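Local coordinates for putative periplasmic or exported protein (Salmonella enterica subsp. enterica serovar Typhimurium, PDB 4GQZ) that binds copper in the bacterial periplasm and probably contributes to copper resistance, at residues B[65-70]-B[117-122]; B[78-83]-B[151-156]. All coordinates share one frame; numbering follows the deposited sequence.

Contact 1: residues B[65-70]-B[117-122]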
# COMPACT_ATOMS: atom_id res chain seq x y z
N TYR B 65 1.60 8.53 -4.67
CA TYR B 65 1.72 8.44 -6.12
C TYR B 65 1.56 9.80 -6.77
O TYR B 65 0.50 10.42 -6.69
CB TYR B 65 0.65 7.52 -6.68
CG TYR B 65 0.84 7.13 -8.15
CD1 TYR B 65 1.85 6.27 -8.53
CD2 TYR B 65 -0.05 7.57 -9.13
CE1 TYR B 65 2.00 5.87 -9.85
CE2 TYR B 65 0.09 7.18 -10.46
CZ TYR B 65 1.12 6.32 -10.80
OH TYR B 65 1.30 5.91 -12.11
N LEU B 66 2.62 10.25 -7.42
CA LEU B 66 2.56 11.44 -8.24
C LEU B 66 2.64 11.07 -9.72
O LEU B 66 3.59 10.40 -10.15
CB LEU B 66 3.71 12.36 -7.85
CG LEU B 66 3.83 13.64 -8.66
CD1 LEU B 66 2.59 14.53 -8.47
CD2 LEU B 66 5.12 14.36 -8.28
N SER B 67 1.66 11.50 -10.51
CA SER B 67 1.72 11.24 -11.96
C SER B 67 1.85 12.56 -12.70
O SER B 67 1.06 13.48 -12.48
CB SER B 67 0.49 10.42 -12.42
OG SER B 67 0.66 9.90 -13.74
N PHE B 68 2.86 12.69 -13.55
CA PHE B 68 3.08 13.96 -14.22
C PHE B 68 3.21 13.80 -15.73
O PHE B 68 3.58 12.73 -16.24
CB PHE B 68 4.33 14.64 -13.63
CG PHE B 68 5.57 13.80 -13.71
CD1 PHE B 68 5.88 12.90 -12.70
CD2 PHE B 68 6.45 13.94 -14.78
CE1 PHE B 68 7.04 12.13 -12.77
CE2 PHE B 68 7.60 13.18 -14.85
CZ PHE B 68 7.90 12.27 -13.84
N ALA B 69 2.93 14.88 -16.46
CA ALA B 69 2.93 14.82 -17.91
C ALA B 69 3.67 16.02 -18.44
O ALA B 69 3.15 17.13 -18.39
CB ALA B 69 1.49 14.80 -18.44
N PRO B 70 4.91 15.83 -18.90
CA PRO B 70 5.62 16.99 -19.46
C PRO B 70 4.96 17.44 -20.76
O PRO B 70 4.26 16.65 -21.40
CB PRO B 70 7.02 16.44 -19.73
CG PRO B 70 7.18 15.28 -18.74
CD PRO B 70 5.78 14.66 -18.72
N ASN B 117 -0.68 7.20 -22.19
CA ASN B 117 -1.46 8.36 -21.81
C ASN B 117 -0.62 9.64 -21.62
O ASN B 117 -1.15 10.66 -21.19
CB ASN B 117 -2.33 8.08 -20.58
CG ASN B 117 -1.50 7.92 -19.28
OD1 ASN B 117 -0.28 7.88 -19.32
ND2 ASN B 117 -2.19 7.81 -18.15
N GLY B 118 0.67 9.56 -21.92
CA GLY B 118 1.54 10.72 -21.81
C GLY B 118 2.04 11.04 -20.40
O GLY B 118 2.74 12.05 -20.20
N PHE B 119 1.70 10.19 -19.43
CA PHE B 119 2.14 10.43 -18.06
C PHE B 119 3.31 9.54 -17.65
O PHE B 119 3.61 8.53 -18.30
CB PHE B 119 0.98 10.24 -17.08
CG PHE B 119 0.01 11.38 -17.05
CD1 PHE B 119 -0.97 11.52 -18.04
CD2 PHE B 119 0.06 12.32 -16.02
CE1 PHE B 119 -1.89 12.58 -18.01
CE2 PHE B 119 -0.85 13.38 -15.98
CZ PHE B 119 -1.83 13.51 -16.99
N ILE B 120 3.98 9.95 -16.57
CA ILE B 120 4.90 9.09 -15.83
C ILE B 120 4.48 9.12 -14.37
O ILE B 120 4.20 10.19 -13.83
CB ILE B 120 6.34 9.62 -15.91
CG1 ILE B 120 6.80 9.68 -17.37
CG2 ILE B 120 7.26 8.74 -15.07
CD1 ILE B 120 7.99 10.56 -17.61
N GLY B 121 4.45 7.96 -13.72
CA GLY B 121 4.12 7.92 -12.30
C GLY B 121 5.33 7.57 -11.43
O GLY B 121 6.13 6.70 -11.80
N VAL B 122 5.50 8.26 -10.31
CA VAL B 122 6.52 7.86 -9.34
C VAL B 122 5.92 7.63 -7.96
O VAL B 122 4.94 8.28 -7.58
CB VAL B 122 7.66 8.89 -9.22
CG1 VAL B 122 8.45 8.94 -10.51
CG2 VAL B 122 7.10 10.28 -8.89
O HOH W 1 2.80 14.26 -21.73

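Contact 2: residues B[78-83]-B[151-156]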
# COMPACT_ATOMS: atom_id res chain seq x y z
N CYS B 78 -5.04 20.11 -13.63
CA CYS B 78 -5.23 18.78 -13.07
C CYS B 78 -4.96 18.89 -11.58
O CYS B 78 -3.96 19.48 -11.18
CB CYS B 78 -4.20 17.83 -13.71
SG CYS B 78 -4.53 16.06 -13.58
N PHE B 79 -5.84 18.35 -10.74
CA PHE B 79 -5.50 18.25 -9.33
C PHE B 79 -5.28 16.79 -8.92
O PHE B 79 -4.17 16.39 -8.57
CB PHE B 79 -6.53 18.93 -8.42
CG PHE B 79 -6.07 19.06 -6.99
CD1 PHE B 79 -5.09 19.99 -6.65
CD2 PHE B 79 -6.57 18.22 -6.01
CE1 PHE B 79 -4.64 20.10 -5.34
CE2 PHE B 79 -6.12 18.32 -4.69
CZ PHE B 79 -5.16 19.25 -4.36
N ASN B 80 -6.34 16.00 -8.98
CA ASN B 80 -6.20 14.56 -8.81
C ASN B 80 -6.14 13.87 -10.18
O ASN B 80 -7.00 14.10 -11.03
CB ASN B 80 -7.32 14.00 -7.93
CG ASN B 80 -7.09 14.30 -6.46
OD1 ASN B 80 -5.94 14.38 -6.01
ND2 ASN B 80 -8.17 14.49 -5.72
N HIS B 81 -5.13 13.03 -10.37
CA HIS B 81 -4.90 12.41 -11.67
C HIS B 81 -6.01 11.44 -12.07
O HIS B 81 -6.40 10.58 -11.30
CB HIS B 81 -3.56 11.67 -11.67
CG HIS B 81 -3.25 10.99 -12.96
ND1 HIS B 81 -3.35 11.61 -14.19
CD2 HIS B 81 -2.81 9.73 -13.22
CE1 HIS B 81 -3.00 10.77 -15.15
NE2 HIS B 81 -2.67 9.62 -14.58
N SER B 82 -6.49 11.57 -13.30
CA SER B 82 -7.43 10.60 -13.86
C SER B 82 -6.65 9.53 -14.61
O SER B 82 -6.07 9.80 -15.66
CB SER B 82 -8.40 11.29 -14.82
OG SER B 82 -9.23 10.32 -15.44
N LEU B 83 -6.64 8.31 -14.07
CA LEU B 83 -5.87 7.23 -14.67
C LEU B 83 -6.57 6.69 -15.92
O LEU B 83 -5.97 5.99 -16.73
CB LEU B 83 -5.69 6.10 -13.66
CG LEU B 83 -5.02 6.46 -12.33
CD1 LEU B 83 -5.51 5.55 -11.24
CD2 LEU B 83 -3.53 6.35 -12.44
N SER B 151 -1.81 17.24 -0.86
CA SER B 151 -1.07 17.50 -2.10
C SER B 151 -1.71 16.81 -3.30
O SER B 151 -2.24 15.70 -3.19
CB SER B 151 0.38 17.05 -1.96
OG SER B 151 1.04 17.71 -0.89
N GLN B 152 -1.61 17.46 -4.46
CA GLN B 152 -2.19 16.92 -5.70
C GLN B 152 -1.41 15.71 -6.19
O GLN B 152 -0.22 15.58 -5.91
CB GLN B 152 -2.19 18.00 -6.80
CG GLN B 152 -0.80 18.31 -7.33
CD GLN B 152 -0.72 19.65 -8.05
OE1 GLN B 152 -0.07 20.57 -7.58
NE2 GLN B 152 -1.38 19.75 -9.20
N THR B 153 -2.09 14.83 -6.92
CA THR B 153 -1.44 13.64 -7.46
C THR B 153 -1.15 13.83 -8.94
O THR B 153 -0.56 12.95 -9.60
CB THR B 153 -2.32 12.40 -7.24
OG1 THR B 153 -3.59 12.56 -7.90
CG2 THR B 153 -2.54 12.21 -5.75
N CYS B 154 -1.54 14.98 -9.47
CA CYS B 154 -1.36 15.25 -10.89
C CYS B 154 -0.56 16.53 -11.07
O CYS B 154 -0.90 17.57 -10.52
CB CYS B 154 -2.72 15.37 -11.57
SG CYS B 154 -2.62 15.34 -13.35
N LEU B 155 0.52 16.45 -11.85
CA LEU B 155 1.37 17.61 -12.13
C LEU B 155 1.48 17.78 -13.64
O LEU B 155 2.10 16.95 -14.32
CB LEU B 155 2.76 17.40 -11.51
CG LEU B 155 3.81 18.46 -11.84
CD1 LEU B 155 3.32 19.85 -11.45
CD2 LEU B 155 5.12 18.15 -11.16
N THR B 156 0.87 18.83 -14.19
CA THR B 156 0.92 19.06 -15.63
C THR B 156 1.69 20.34 -15.98
O THR B 156 1.92 20.62 -17.16
CB THR B 156 -0.49 19.14 -16.25
OG1 THR B 156 -1.28 20.08 -15.51
CG2 THR B 156 -1.19 17.77 -16.20
O HOH W 2 -4.88 14.43 -3.21

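Contact 1: residues B[65-70]-B[117-122]
F68, V122 and I120 meet on one face of an antiparallel strand pair, 65-68 against 120-122. I120 leans over the phenyl ring of F68: its CB sits 4.0 Å from the ring centroid, a CH-pi contact displaced toward the rim, with CG2 near CZ and CD1 near CE2. F68 CG lies between its own backbone N and carbonyl carbon (chi1 57°), and the far end of the ring, CE2 and CZ, comes nearer to I120, whose O also lies over a face. V122 comes in differently, at the ring edge, with CG1 4.2 Å from F68 CE1, while its CG2 reaches L66 CB.

Beneath these side chains the ladder is regular. L66 pairs with V122 and F68 with I120, each through two backbone hydrogen bonds, the shortest being I120 N to F68 O at 2.8 Å. Between them S67 faces G121 as a non-hydrogen-bonded pair, and the bare glycine CA lets Y65 OH come within 3.5 Å of it; that hydroxyl is hydrogen-bonded to D28, as is S67 OG. Farther along, A69 CB stands over the centre of the F119 ring, 3.7 Å from its centroid, and a water donates to both P70 O and G118 O.

The pair forms two strands of a mixed three-stranded sheet, with 63-68 in the middle and 154-155 along its other edge. On the F68 face, L132 and V134 of strand 129-136 and V97 of strand 94-101 pack against the phenyl, while I120 touches F95 of strand 94-101.

Contact 2: residues B[78-83]-B[151-156]
C78 and C154 are joined by a disulfide, C78 SG to C154 SG 2.1 Å, that ties the loop leading into strand 81-82 to the short strand 154-155, linking two beta-sheets of the CueP fold. Both cysteines hold SG anti to the backbone N, and the bridge closes with a chi3 of 93°, near the relaxed right angle. C78 CB also touches T156 CG2 at 3.9 Å.

Packing is closest around this bridge and the next few residues. F79 O receives two weak bonds, from T153 N and C154 N, each 3.1 Å long and well bent, so one carbonyl serves two successive amides. A straighter bond follows: H81 N donates to T153 OG1 at 2.9 Å with an angle of 169°, and the same oxygen is hydrogen-bonded to I42 O. H81 sets its CB against C154 CB, then its imidazole turns away to hydrogen-bond D28 through NE2 and meet the ring of F119; C154 SG lies oblique to that imidazole.

Toward solvent the contact thins out. The exposed F79 lays one ring face over Q152 CB, which is 3.8 Å from the ring centroid and displaced toward the rim; ring and amide planes differ by 27°. Q152 NE2 makes a weak bond to C154 O and lies 3.3 Å from C78 O. On this side S151 and N80 are joined through solvent, whereas the disulfide end is held by a covalent bond. A single water donates both to N80 OD1, at 3.0 Å, and to S151 O, at 2.9 Å.

Overall arrangement
Contact 1 is wholly buried, while contact 2 is only partly so: C154, T153 and H81 are buried, C78 is partly exposed and F79 is exposed. They share a sheet through strand 63-68, where S67 N is probably bonded to T153 O and S67 O to L155 N, so the residue facing G121 in contact 1 also pairs with the second segment of contact 2. Contact 1 is a regular ladder with an apolar face, whereas contact 2 relies on a covalent bridge and irregular polar links to reach strand 81-82 of a second sheet. D28 is a shared partner, hydrogen-bonded to Y65 and S67 in contact 1 and to H81 in contact 2.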